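CNPV058 bcl-2 like protein (Canarypox virus, PDB 5WOS) inhibits apoptosis of the infected host cell, interacting with the proapoptotic factors BAK1 and BAX and with BH3-containing proteins such as BIM, BID and PUMA. Local coordinates at residues A[47-52]-A[94-99]; A[54-59]-A[98-103]; A[73-78]-A[122-127]; A[107-110]-A[116-119]. One frame throughout, in Å; residues are numbered along the deposited sequence.

Interaction 1: residues A[47-52]-A[94-99]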
loop_
_atom_site.group_PDB
_atom_site.type_symbol
_atom_site.label_atom_id
_atom_site.label_comp_id
_atom_site.label_asym_id
_atom_site.label_seq_id
_atom_site.Cartn_x
_atom_site.Cartn_y
_atom_site.Cartn_z
ATOM N N ILE A 47 5.055 -9.073 -9.753
ATOM C CA ILE A 47 3.877 -9.730 -10.312
ATOM C C ILE A 47 2.948 -10.194 -9.197
ATOM O O ILE A 47 1.726 -10.012 -9.266
ATOM C CB ILE A 47 4.303 -10.893 -11.229
ATOM C CG1 ILE A 47 4.450 -10.408 -12.676
ATOM C CG2 ILE A 47 3.293 -12.039 -11.191
ATOM C CD1 ILE A 47 5.493 -9.331 -12.872
ATOM N N ILE A 48 3.507 -10.792 -8.147
ATOM C CA ILE A 48 2.678 -11.273 -7.044
ATOM C C ILE A 48 1.979 -10.106 -6.356
ATOM O O ILE A 48 0.753 -10.101 -6.196
ATOM C CB ILE A 48 3.527 -12.096 -6.058
ATOM C CG1 ILE A 48 3.944 -13.412 -6.719
ATOM C CG2 ILE A 48 2.748 -12.372 -4.773
ATOM C CD1 ILE A 48 4.889 -14.274 -5.886
ATOM N N VAL A 49 2.746 -9.095 -5.939
ATOM C CA VAL A 49 2.144 -7.952 -5.257
ATOM C C VAL A 49 1.206 -7.201 -6.195
ATOM O O VAL A 49 0.150 -6.715 -5.777
ATOM C CB VAL A 49 3.237 -7.026 -4.691
ATOM C CG1 VAL A 49 2.613 -5.789 -4.056
ATOM C CG2 VAL A 49 4.083 -7.771 -3.667
ATOM N N LYS A 50 1.571 -7.085 -7.473
ATOM C CA LYS A 50 0.703 -6.392 -8.420
ATOM C C LYS A 50 -0.661 -7.063 -8.501
ATOM O O LYS A 50 -1.696 -6.386 -8.531
ATOM C CB LYS A 50 1.360 -6.343 -9.802
ATOM C CG LYS A 50 0.602 -5.507 -10.828
ATOM C CD LYS A 50 1.353 -5.412 -12.157
ATOM C CE LYS A 50 1.517 -6.767 -12.825
ATOM N NZ LYS A 50 0.203 -7.443 -13.051
ATOM N N ASN A 51 -0.686 -8.397 -8.530
ATOM C CA ASN A 51 -1.957 -9.109 -8.621
ATOM C C ASN A 51 -2.714 -9.055 -7.303
ATOM O O ASN A 51 -3.939 -8.877 -7.291
ATOM C CB ASN A 51 -1.716 -10.559 -9.038
ATOM C CG ASN A 51 -1.331 -10.687 -10.494
ATOM O OD1 ASN A 51 -1.798 -9.927 -11.344
ATOM N ND2 ASN A 51 -0.475 -11.649 -10.791
ATOM N N MET A 52 -2.007 -9.208 -6.183
ATOM C CA MET A 52 -2.657 -9.135 -4.878
ATOM C C MET A 52 -3.424 -7.828 -4.721
ATOM O O MET A 52 -4.578 -7.821 -4.274
ATOM C CB MET A 52 -1.619 -9.279 -3.768
ATOM C CG MET A 52 -1.056 -10.677 -3.618
ATOM S SD MET A 52 0.134 -10.760 -2.273
ATOM C CE MET A 52 0.420 -12.525 -2.182
ATOM N N ARG A 94 -2.711 -7.201 5.735
ATOM C CA ARG A 94 -2.878 -5.788 6.054
ATOM C C ARG A 94 -1.886 -4.926 5.282
ATOM O O ARG A 94 -2.246 -3.854 4.782
ATOM C CB ARG A 94 -2.734 -5.579 7.561
ATOM C CG ARG A 94 -3.872 -6.198 8.351
ATOM C CD ARG A 94 -3.645 -6.145 9.850
ATOM N NE ARG A 94 -4.766 -6.739 10.575
ATOM C CZ ARG A 94 -4.941 -6.657 11.889
ATOM N NH1 ARG A 94 -4.072 -5.999 12.643
ATOM N NH2 ARG A 94 -5.997 -7.228 12.449
ATOM N N VAL A 95 -0.636 -5.380 5.169
ATOM C CA VAL A 95 0.373 -4.620 4.431
ATOM C C VAL A 95 -0.052 -4.437 2.979
ATOM O O VAL A 95 0.112 -3.354 2.402
ATOM C CB VAL A 95 1.745 -5.313 4.536
ATOM C CG1 VAL A 95 2.759 -4.657 3.617
ATOM C CG2 VAL A 95 2.247 -5.274 5.975
ATOM N N ILE A 96 -0.601 -5.488 2.364
ATOM C CA ILE A 96 -1.024 -5.389 0.970
ATOM C C ILE A 96 -2.230 -4.466 0.842
ATOM O O ILE A 96 -2.309 -3.650 -0.087
ATOM C CB ILE A 96 -1.318 -6.791 0.406
ATOM C CG1 ILE A 96 -0.033 -7.628 0.340
ATOM C CG2 ILE A 96 -1.975 -6.696 -0.965
ATOM C CD1 ILE A 96 0.989 -7.140 -0.666
ATOM N N SER A 97 -3.192 -4.585 1.761
ATOM C CA SER A 97 -4.363 -3.714 1.737
ATOM C C SER A 97 -3.964 -2.246 1.812
ATOM O O SER A 97 -4.576 -1.394 1.158
ATOM C CB SER A 97 -5.296 -4.073 2.892
ATOM O OG SER A 97 -5.602 -5.452 2.866
ATOM N N ILE A 98 -2.944 -1.931 2.615
ATOM C CA ILE A 98 -2.432 -0.564 2.686
ATOM C C ILE A 98 -1.908 -0.121 1.325
ATOM O O ILE A 98 -2.214 0.977 0.844
ATOM C CB ILE A 98 -1.341 -0.470 3.767
ATOM C CG1 ILE A 98 -1.963 -0.597 5.156
ATOM C CG2 ILE A 98 -0.547 0.840 3.645
ATOM C CD1 ILE A 98 -0.984 -1.057 6.213
ATOM N N ILE A 99 -1.099 -0.969 0.690
ATOM C CA ILE A 99 -0.518 -0.620 -0.602
ATOM C C ILE A 99 -1.617 -0.397 -1.632
ATOM O O ILE A 99 -1.571 0.559 -2.416
ATOM C CB ILE A 99 0.469 -1.714 -1.051
ATOM C CG1 ILE A 99 1.643 -1.801 -0.071
ATOM C CG2 ILE A 99 0.979 -1.440 -2.463
ATOM C CD1 ILE A 99 2.455 -3.084 -0.199
#
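M52 and I96 form the closest pair of backbone positions between residues 47-52 and 94-99, with M52 CA 7.1 Å from I96 CA. Both segments are turns of longer helices, 43-69 and 92-112, and no hydrogen bond spans the gap; the contact is made mainly by side chains.

I96 is the common partner and uses both of its branches. With chi1 at -66°, its CG2 lies anti to the backbone N, while CG1 lies beside that nitrogen and a second torsion of -67° turns CD1 toward V49. The CG2 branch meets the root of the methionine, I96 CG2 being 3.8 Å from M52 CB. The longer branch reaches the other partner: I96 CD1 is 4.0 Å from V49 CG1, the methyl that V49 holds anti to its own nitrogen. M52 crosses I96 at about a right angle. Its extended chain passes the isoleucine, bringing M52 SD to 4.1 Å from I96 CD1 before the chain end leads off. Beyond this contact M52 packs on an aromatic side chain of the bound peptide, whereas V49 leans on W143 and L146.

On the 94-99 side, R94 shares its charge between two partners, an acidic peptide side chain, as the equivalent arginine does with BH3 ligands in Bcl-2 relatives, and D88 of its own chain. The contact itself is hydrocarbon and thioether packing without a directional bond, which implies that dispersion and burial join the two helices here.

Interaction 2: residues A[54-59]-A[98-103]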
loop_
_atom_site.group_PDB
_atom_site.type_symbol
_atom_site.label_atom_id
_atom_site.label_comp_id
_atom_site.label_asym_id
_atom_site.label_seq_id
_atom_site.Cartn_x
_atom_site.Cartn_y
_atom_site.Cartn_z
ATOM N N ASP A 54 -4.441 -5.816 -7.140
ATOM C CA ASP A 54 -5.493 -5.701 -8.144
ATOM C C ASP A 54 -6.734 -6.492 -7.751
ATOM O O ASP A 54 -7.844 -6.143 -8.170
ATOM C CB ASP A 54 -4.978 -6.168 -9.506
ATOM C CG ASP A 54 -4.042 -5.165 -10.155
ATOM O OD1 ASP A 54 -3.840 -4.075 -9.580
ATOM O OD2 ASP A 54 -3.509 -5.467 -11.243
ATOM N N ILE A 55 -6.573 -7.557 -6.962
ATOM C CA ILE A 55 -7.732 -8.283 -6.448
ATOM C C ILE A 55 -8.442 -7.453 -5.385
ATOM O O ILE A 55 -9.670 -7.311 -5.402
ATOM C CB ILE A 55 -7.313 -9.654 -5.886
ATOM C CG1 ILE A 55 -6.571 -10.480 -6.942
ATOM C CG2 ILE A 55 -8.539 -10.427 -5.412
ATOM C CD1 ILE A 55 -5.757 -11.615 -6.355
ATOM N N ILE A 56 -7.680 -6.901 -4.440
ATOM C CA ILE A 56 -8.273 -6.083 -3.385
ATOM C C ILE A 56 -9.006 -4.892 -3.990
ATOM O O ILE A 56 -10.141 -4.580 -3.611
ATOM C CB ILE A 56 -7.190 -5.640 -2.385
ATOM C CG1 ILE A 56 -6.813 -6.815 -1.483
ATOM C CG2 ILE A 56 -7.662 -4.453 -1.547
ATOM C CD1 ILE A 56 -5.572 -6.575 -0.664
ATOM N N LEU A 57 -8.367 -4.208 -4.938
ATOM C CA LEU A 57 -9.004 -3.066 -5.582
ATOM C C LEU A 57 -10.294 -3.483 -6.275
ATOM O O LEU A 57 -11.345 -2.862 -6.088
ATOM C CB LEU A 57 -8.035 -2.425 -6.579
ATOM C CG LEU A 57 -6.888 -1.609 -5.975
ATOM C CD1 LEU A 57 -5.871 -1.243 -7.042
ATOM C CD2 LEU A 57 -7.414 -0.353 -5.300
ATOM N N ARG A 58 -10.234 -4.547 -7.077
ATOM C CA ARG A 58 -11.410 -4.974 -7.825
ATOM C C ARG A 58 -12.584 -5.274 -6.902
ATOM O O ARG A 58 -13.736 -5.009 -7.263
ATOM C CB ARG A 58 -11.063 -6.198 -8.674
ATOM C CG ARG A 58 -12.233 -6.778 -9.450
ATOM C CD ARG A 58 -12.716 -8.064 -8.813
ATOM N NE ARG A 58 -11.691 -9.108 -8.841
ATOM C CZ ARG A 58 -11.733 -10.219 -8.113
ATOM N NH1 ARG A 58 -12.747 -10.442 -7.288
ATOM N NH2 ARG A 58 -10.756 -11.109 -8.206
ATOM N N ASP A 59 -12.318 -5.805 -5.710
ATOM C CA ASP A 59 -13.368 -6.183 -4.773
ATOM C C ASP A 59 -13.751 -5.075 -3.799
ATOM O O ASP A 59 -14.800 -5.181 -3.154
ATOM C CB ASP A 59 -12.931 -7.414 -3.972
ATOM C CG ASP A 59 -12.735 -8.638 -4.842
ATOM O OD1 ASP A 59 -13.485 -8.790 -5.828
ATOM O OD2 ASP A 59 -11.833 -9.449 -4.541
ATOM N N ILE A 98 -2.944 -1.931 2.615
ATOM C CA ILE A 98 -2.432 -0.564 2.686
ATOM C C ILE A 98 -1.908 -0.121 1.325
ATOM O O ILE A 98 -2.214 0.977 0.844
ATOM C CB ILE A 98 -1.341 -0.470 3.767
ATOM C CG1 ILE A 98 -1.963 -0.597 5.156
ATOM C CG2 ILE A 98 -0.547 0.840 3.645
ATOM C CD1 ILE A 98 -0.984 -1.057 6.213
ATOM N N ILE A 99 -1.099 -0.969 0.690
ATOM C CA ILE A 99 -0.518 -0.620 -0.602
ATOM C C ILE A 99 -1.617 -0.397 -1.632
ATOM O O ILE A 99 -1.571 0.559 -2.416
ATOM C CB ILE A 99 0.469 -1.714 -1.051
ATOM C CG1 ILE A 99 1.643 -1.801 -0.071
ATOM C CG2 ILE A 99 0.979 -1.440 -2.463
ATOM C CD1 ILE A 99 2.455 -3.084 -0.199
ATOM N N ALA A 100 -2.624 -1.273 -1.642
ATOM C CA ALA A 100 -3.711 -1.138 -2.605
ATOM C C ALA A 100 -4.489 0.150 -2.374
ATOM O O ALA A 100 -4.715 0.931 -3.306
ATOM C CB ALA A 100 -4.636 -2.352 -2.523
ATOM N N PHE A 101 -4.914 0.387 -1.129
ATOM C CA PHE A 101 -5.607 1.629 -0.807
ATOM C C PHE A 101 -4.716 2.835 -1.070
ATOM O O PHE A 101 -5.188 3.874 -1.547
ATOM C CB PHE A 101 -6.069 1.612 0.649
ATOM C CG PHE A 101 -6.767 2.874 1.077
ATOM C CD1 PHE A 101 -8.099 3.083 0.765
ATOM C CD2 PHE A 101 -6.091 3.851 1.787
ATOM C CE1 PHE A 101 -8.742 4.240 1.154
ATOM C CE2 PHE A 101 -6.732 5.009 2.180
ATOM C CZ PHE A 101 -8.059 5.203 1.860
ATOM N N GLY A 102 -3.424 2.719 -0.765
ATOM C CA GLY A 102 -2.495 3.767 -1.150
ATOM C C GLY A 102 -2.506 4.019 -2.646
ATOM O O GLY A 102 -2.516 5.170 -3.092
ATOM N N ALA A 103 -2.518 2.944 -3.441
ATOM C CA ALA A 103 -2.570 3.094 -4.890
ATOM C C ALA A 103 -3.826 3.841 -5.321
ATOM O O ALA A 103 -3.765 4.733 -6.174
ATOM C CB ALA A 103 -2.508 1.724 -5.563
#
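Two similar first torsions, -76° in I56 and -74° in L57, send different branches of neighbouring residues to one partner, A100. In I56 this setting puts CG2 opposite the backbone nitrogen, and I56 CG2 stops 3.8 Å from A100 CB. In L57 it starts the side chain on the nitrogen side; the chain then carries its end back to the other helix, with L57 CG 4.2 Å from A100 CB. Measured at the alanine methyl, the directions to I56 CG2 and L57 CG are about 83° apart, so the methyl sits in the angle between the two side chains.

The backbones come close: L57 CA is 6.4 Å from A100 CA, consistent with the short alanine side chain at this close approach. C53 adds to the cover on A100, and F64 packs against both I56 and L57. F101 points away from 54-59; its ring meets F64 edge-to-face and touches an apolar side chain of the bound peptide.

All three touching residues are buried and no hydrogen bond crosses between the segments. The contacts at the A100 methyl imply apolar adhesion by close fit; separately, L57 CD2 lies 3.6 Å from A100 O, a methyl beside a backbone oxygen.

Interaction 3: residues A[73-78]-A[122-127]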
loop_
_atom_site.group_PDB
_atom_site.type_symbol
_atom_site.label_atom_id
_atom_site.label_comp_id
_atom_site.label_asym_id
_atom_site.label_seq_id
_atom_site.Cartn_x
_atom_site.Cartn_y
_atom_site.Cartn_z
ATOM N N ASP A 73 -8.682 16.280 3.813
ATOM C CA ASP A 73 -7.287 16.371 4.240
ATOM C C ASP A 73 -6.709 14.974 4.475
ATOM O O ASP A 73 -6.268 14.622 5.571
ATOM C CB ASP A 73 -7.175 17.249 5.491
ATOM C CG ASP A 73 -5.780 17.241 6.095
ATOM O OD1 ASP A 73 -4.796 17.310 5.326
ATOM O OD2 ASP A 73 -5.672 17.168 7.338
ATOM N N ILE A 74 -6.706 14.178 3.403
ATOM C CA ILE A 74 -6.318 12.774 3.518
ATOM C C ILE A 74 -4.807 12.575 3.384
ATOM O O ILE A 74 -4.283 11.584 3.905
ATOM C CB ILE A 74 -7.097 11.921 2.490
ATOM C CG1 ILE A 74 -6.707 10.432 2.550
ATOM C CG2 ILE A 74 -6.908 12.426 1.074
ATOM C CD1 ILE A 74 -7.575 9.600 3.453
ATOM N N GLU A 75 -4.075 13.487 2.730
ATOM C CA GLU A 75 -2.637 13.263 2.573
ATOM C C GLU A 75 -1.939 13.210 3.925
ATOM O O GLU A 75 -1.101 12.334 4.162
ATOM C CB GLU A 75 -1.988 14.341 1.705
ATOM C CG GLU A 75 -0.506 14.024 1.400
ATOM C CD GLU A 75 0.433 15.174 1.720
ATOM O OE1 GLU A 75 0.395 16.199 1.006
ATOM O OE2 GLU A 75 1.208 15.051 2.691
ATOM N N ASN A 76 -2.260 14.144 4.820
ATOM C CA ASN A 76 -1.624 14.190 6.130
ATOM C C ASN A 76 -2.235 13.205 7.116
ATOM O O ASN A 76 -1.842 13.204 8.287
ATOM C CB ASN A 76 -1.700 15.610 6.696
ATOM C CG ASN A 76 -1.172 16.646 5.725
ATOM O OD1 ASN A 76 0.036 16.827 5.590
ATOM N ND2 ASN A 76 -2.079 17.333 5.040
ATOM N N GLU A 77 -3.178 12.373 6.675
ATOM C CA GLU A 77 -3.750 11.318 7.501
ATOM C C GLU A 77 -3.279 9.926 7.102
ATOM O O GLU A 77 -3.686 8.945 7.733
ATOM C CB GLU A 77 -5.284 11.378 7.443
ATOM C CG GLU A 77 -5.889 12.620 8.099
ATOM C CD GLU A 77 -5.446 12.799 9.541
ATOM O OE1 GLU A 77 -5.368 11.787 10.268
ATOM O OE2 GLU A 77 -5.164 13.949 9.944
ATOM N N ILE A 78 -2.429 9.808 6.081
ATOM C CA ILE A 78 -1.941 8.489 5.674
ATOM C C ILE A 78 -1.155 7.812 6.789
ATOM O O ILE A 78 -1.433 6.640 7.091
ATOM C CB ILE A 78 -1.133 8.605 4.370
ATOM C CG1 ILE A 78 -2.058 8.925 3.191
ATOM C CG2 ILE A 78 -0.326 7.328 4.110
ATOM C CD1 ILE A 78 -2.973 7.784 2.764
ATOM N N PRO A 122 4.342 7.122 -2.687
ATOM C CA PRO A 122 5.174 5.936 -2.416
ATOM C C PRO A 122 6.042 6.092 -1.181
ATOM O O PRO A 122 6.081 5.194 -0.329
ATOM C CB PRO A 122 6.004 5.799 -3.698
ATOM C CG PRO A 122 5.192 6.480 -4.754
ATOM C CD PRO A 122 4.516 7.621 -4.063
ATOM N N ASP A 123 6.742 7.220 -1.057
ATOM C CA ASP A 123 7.585 7.440 0.111
ATOM C C ASP A 123 6.752 7.566 1.379
ATOM O O ASP A 123 7.167 7.102 2.448
ATOM C CB ASP A 123 8.440 8.687 -0.097
ATOM C CG ASP A 123 9.569 8.465 -1.084
ATOM O OD1 ASP A 123 10.479 7.661 -0.787
ATOM O OD2 ASP A 123 9.540 9.089 -2.163
ATOM N N ILE A 124 5.567 8.173 1.280
ATOM C CA ILE A 124 4.757 8.427 2.469
ATOM C C ILE A 124 4.292 7.119 3.100
ATOM O O ILE A 124 4.337 6.961 4.328
ATOM C CB ILE A 124 3.569 9.344 2.125
ATOM C CG1 ILE A 124 4.075 10.740 1.750
ATOM C CG2 ILE A 124 2.596 9.437 3.306
ATOM C CD1 ILE A 124 2.996 11.681 1.245
ATOM N N ILE A 125 3.824 6.167 2.290
ATOM C CA ILE A 125 3.365 4.912 2.874
ATOM C C ILE A 125 4.551 4.023 3.227
ATOM O O ILE A 125 4.558 3.377 4.280
ATOM C CB ILE A 125 2.354 4.193 1.956
ATOM C CG1 ILE A 125 3.023 3.527 0.753
ATOM C CG2 ILE A 125 1.275 5.163 1.480
ATOM C CD1 ILE A 125 2.099 2.553 0.059
ATOM N N THR A 126 5.586 4.001 2.383
ATOM C CA THR A 126 6.791 3.254 2.725
ATOM C C THR A 126 7.380 3.750 4.040
ATOM O O THR A 126 7.835 2.951 4.869
ATOM C CB THR A 126 7.827 3.368 1.604
ATOM O OG1 THR A 126 7.216 3.059 0.346
ATOM C CG2 THR A 126 8.982 2.405 1.841
ATOM N N GLU A 127 7.377 5.069 4.247
ATOM C CA GLU A 127 7.805 5.623 5.528
ATOM C C GLU A 127 6.895 5.156 6.658
ATOM O O GLU A 127 7.369 4.639 7.677
ATOM C CB GLU A 127 7.824 7.151 5.461
ATOM C CG GLU A 127 9.177 7.745 5.114
ATOM C CD GLU A 127 9.171 9.262 5.153
ATOM O OE1 GLU A 127 9.437 9.884 4.102
ATOM O OE2 GLU A 127 8.889 9.834 6.231
#
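P122 O, in the helical turn that presents I124 and I125 to I78, accepts two hydrogen bonds from one residue. T126 OG1 is 2.5 Å from P122 O and lies 35° out of the carbonyl plane, whereas T126 N makes the usual helical bond from the opposite face. This double grip ties the threonine side chain back to its own helix.

The contact with residues 73-78 is mainly apolar. I78 carries its CG2 anti to the backbone N (chi1 -70°) and sets that methyl against two partners: I78 CG2 is 3.7 Å from I124 CG2 and 3.8 Å from I125 CG2. I78 meets I124 nearly at right angles and I125 more obliquely. I125 keeps CG2 for this contact while its longer branch leads off. E75 bends at its second torsion, -128°, and comes across I124, with E75 OE2 4.1 Å from I124 CD1; this is proximity of a carboxylate oxygen to a methyl, not a polar bond.

Within 73-78, N76 ND2 donates to the syn lone pair of D73 OD1 at 2.7 Å, fastening the turn on itself. Outside the segments, D123 OD1 is hydrogen-bonded to Y16 OH, and I125 also packs on I23 and F27.

The arrangement belongs to the all-helical Bcl-2 fold: a short 3-10 turn at 75-77 leads into helix 78-86, whose first residue docks on helix 121-138.

Interaction 4: residues A[107-110]-A[116-119]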
loop_
_atom_site.group_PDB
_atom_site.type_symbol
_atom_site.label_atom_id
_atom_site.label_comp_id
_atom_site.label_asym_id
_atom_site.label_seq_id
_atom_site.Cartn_x
_atom_site.Cartn_y
_atom_site.Cartn_z
ATOM N N LYS A 107 -4.067 7.453 -7.427
ATOM C CA LYS A 107 -4.846 7.695 -8.635
ATOM C C LYS A 107 -5.865 8.804 -8.407
ATOM O O LYS A 107 -6.054 9.671 -9.267
ATOM C CB LYS A 107 -5.549 6.412 -9.081
ATOM C CG LYS A 107 -5.574 6.193 -10.596
ATOM C CD LYS A 107 -6.830 5.447 -11.029
ATOM C CE LYS A 107 -6.620 4.667 -12.318
ATOM N NZ LYS A 107 -6.147 5.528 -13.436
ATOM N N VAL A 108 -6.510 8.812 -7.238
ATOM C CA VAL A 108 -7.561 9.789 -6.965
ATOM C C VAL A 108 -6.986 11.199 -6.954
ATOM O O VAL A 108 -7.545 12.120 -7.563
ATOM C CB VAL A 108 -8.272 9.450 -5.644
ATOM C CG1 VAL A 108 -9.038 10.659 -5.100
ATOM C CG2 VAL A 108 -9.218 8.279 -5.861
ATOM N N PHE A 109 -5.857 11.390 -6.269
ATOM C CA PHE A 109 -5.195 12.688 -6.309
ATOM C C PHE A 109 -4.642 12.995 -7.691
ATOM O O PHE A 109 -4.454 14.168 -8.028
ATOM C CB PHE A 109 -4.066 12.745 -5.278
ATOM C CG PHE A 109 -4.519 13.092 -3.890
ATOM C CD1 PHE A 109 -5.402 14.133 -3.672
ATOM C CD2 PHE A 109 -4.049 12.380 -2.800
ATOM C CE1 PHE A 109 -5.810 14.453 -2.397
ATOM C CE2 PHE A 109 -4.457 12.697 -1.525
ATOM C CZ PHE A 109 -5.335 13.738 -1.325
ATOM N N LYS A 110 -4.376 11.968 -8.493
ATOM C CA LYS A 110 -3.886 12.190 -9.845
ATOM C C LYS A 110 -5.005 12.688 -10.748
ATOM O O LYS A 110 -4.823 13.642 -11.513
ATOM C CB LYS A 110 -3.284 10.897 -10.391
ATOM C CG LYS A 110 -2.816 10.982 -11.830
ATOM C CD LYS A 110 -2.256 9.658 -12.282
ATOM C CE LYS A 110 -1.766 9.712 -13.717
ATOM N NZ LYS A 110 -2.863 10.037 -14.668
ATOM N N ASN A 116 2.060 16.942 -7.504
ATOM C CA ASN A 116 3.086 17.070 -6.475
ATOM C C ASN A 116 2.860 16.100 -5.319
ATOM O O ASN A 116 3.826 15.599 -4.731
ATOM C CB ASN A 116 3.134 18.514 -5.977
ATOM C CG ASN A 116 3.592 19.484 -7.057
ATOM O OD1 ASN A 116 3.847 19.084 -8.193
ATOM N ND2 ASN A 116 3.691 20.763 -6.708
ATOM N N VAL A 117 1.603 15.809 -4.981
ATOM C CA VAL A 117 1.338 14.798 -3.961
ATOM C C VAL A 117 1.616 13.406 -4.513
ATOM O O VAL A 117 2.230 12.569 -3.842
ATOM C CB VAL A 117 -0.107 14.907 -3.443
ATOM C CG1 VAL A 117 -0.335 13.911 -2.312
ATOM C CG2 VAL A 117 -0.406 16.321 -2.975
ATOM N N VAL A 118 1.162 13.142 -5.740
ATOM C CA VAL A 118 1.371 11.841 -6.369
ATOM C C VAL A 118 2.840 11.453 -6.317
ATOM O O VAL A 118 3.182 10.281 -6.118
ATOM C CB VAL A 118 0.839 11.866 -7.816
ATOM C CG1 VAL A 118 1.161 10.564 -8.541
ATOM C CG2 VAL A 118 -0.663 12.120 -7.816
ATOM N N ASP A 119 3.732 12.432 -6.477
ATOM C CA ASP A 119 5.163 12.151 -6.432
ATOM C C ASP A 119 5.606 11.664 -5.057
ATOM O O ASP A 119 6.697 11.094 -4.936
ATOM C CB ASP A 119 5.951 13.405 -6.821
ATOM C CG ASP A 119 7.403 13.108 -7.141
ATOM O OD1 ASP A 119 7.726 11.936 -7.427
ATOM O OD2 ASP A 119 8.223 14.048 -7.109
#
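The helical hairpin formed by helices 92-112 and 121-138, a recurring element of the Bcl-2 fold, is packed at its turn by F109 and K110 against V117 and V118. Only five residues separate the two segments, and the closest CA atoms, K110 CA and V118 CA, are 6.3 Å apart.

V118 makes the tighter approach through one methyl. Its first torsion of 175° places CG2 opposite the carbonyl carbon, beside V118's own nitrogen, and that methyl lies against backbone as well as side chain: V118 CG2 is 3.8 Å from K110 N and 3.9 Å from K110 CB. The same methyl is 4.1 Å from F109 C, which with K110 N forms the peptide link between the two residues. V117 supplies the second touch, with V117 CG1 4.0 Å from F109 CD2, one carbon of the phenyl ring. K110 takes part through the base of its chain; from there the methylenes run extended as far as CE, leading the ammonium away from V118.

None of the four touching residues is buried, so this is a surface contact. The atoms that meet are mostly carbon, with K110 N the backbone exception, and no hydrogen bond crosses between the segments.

Among the neighbours, helix 14-32 flanks the lysine side, where K110 touches C31 and K107 touches Y30. The loop between helices 43-69 and 78-86 meets the other residues, I74 packing on F109 and E75 on V117.

How the interactions relate
Interactions 1 and 2 lie at successive points along the same pair of helices, 43-69 and 92-112, with centres about 7 Å apart and joined by I96 CG2, 3.6 Å from I56 CD1. Both border the bound peptide: M52, I56, I98 and F101 pack on it, and R94 forms a salt bridge with it. Interaction 3 lies about 17 Å from interaction 1, centre to centre, yet reaches both earlier contacts through I125 CD1, 4.2 Å from I99 CA; its I74 packs on the peptide and also touches F109 of interaction 4. Interaction 4, centred about 11 Å from interaction 3, falls within its chain span; E75 CG approaches V117 CG1 to 3.7 Å. Helix 92-112 contributes to interactions 1, 2 and 4.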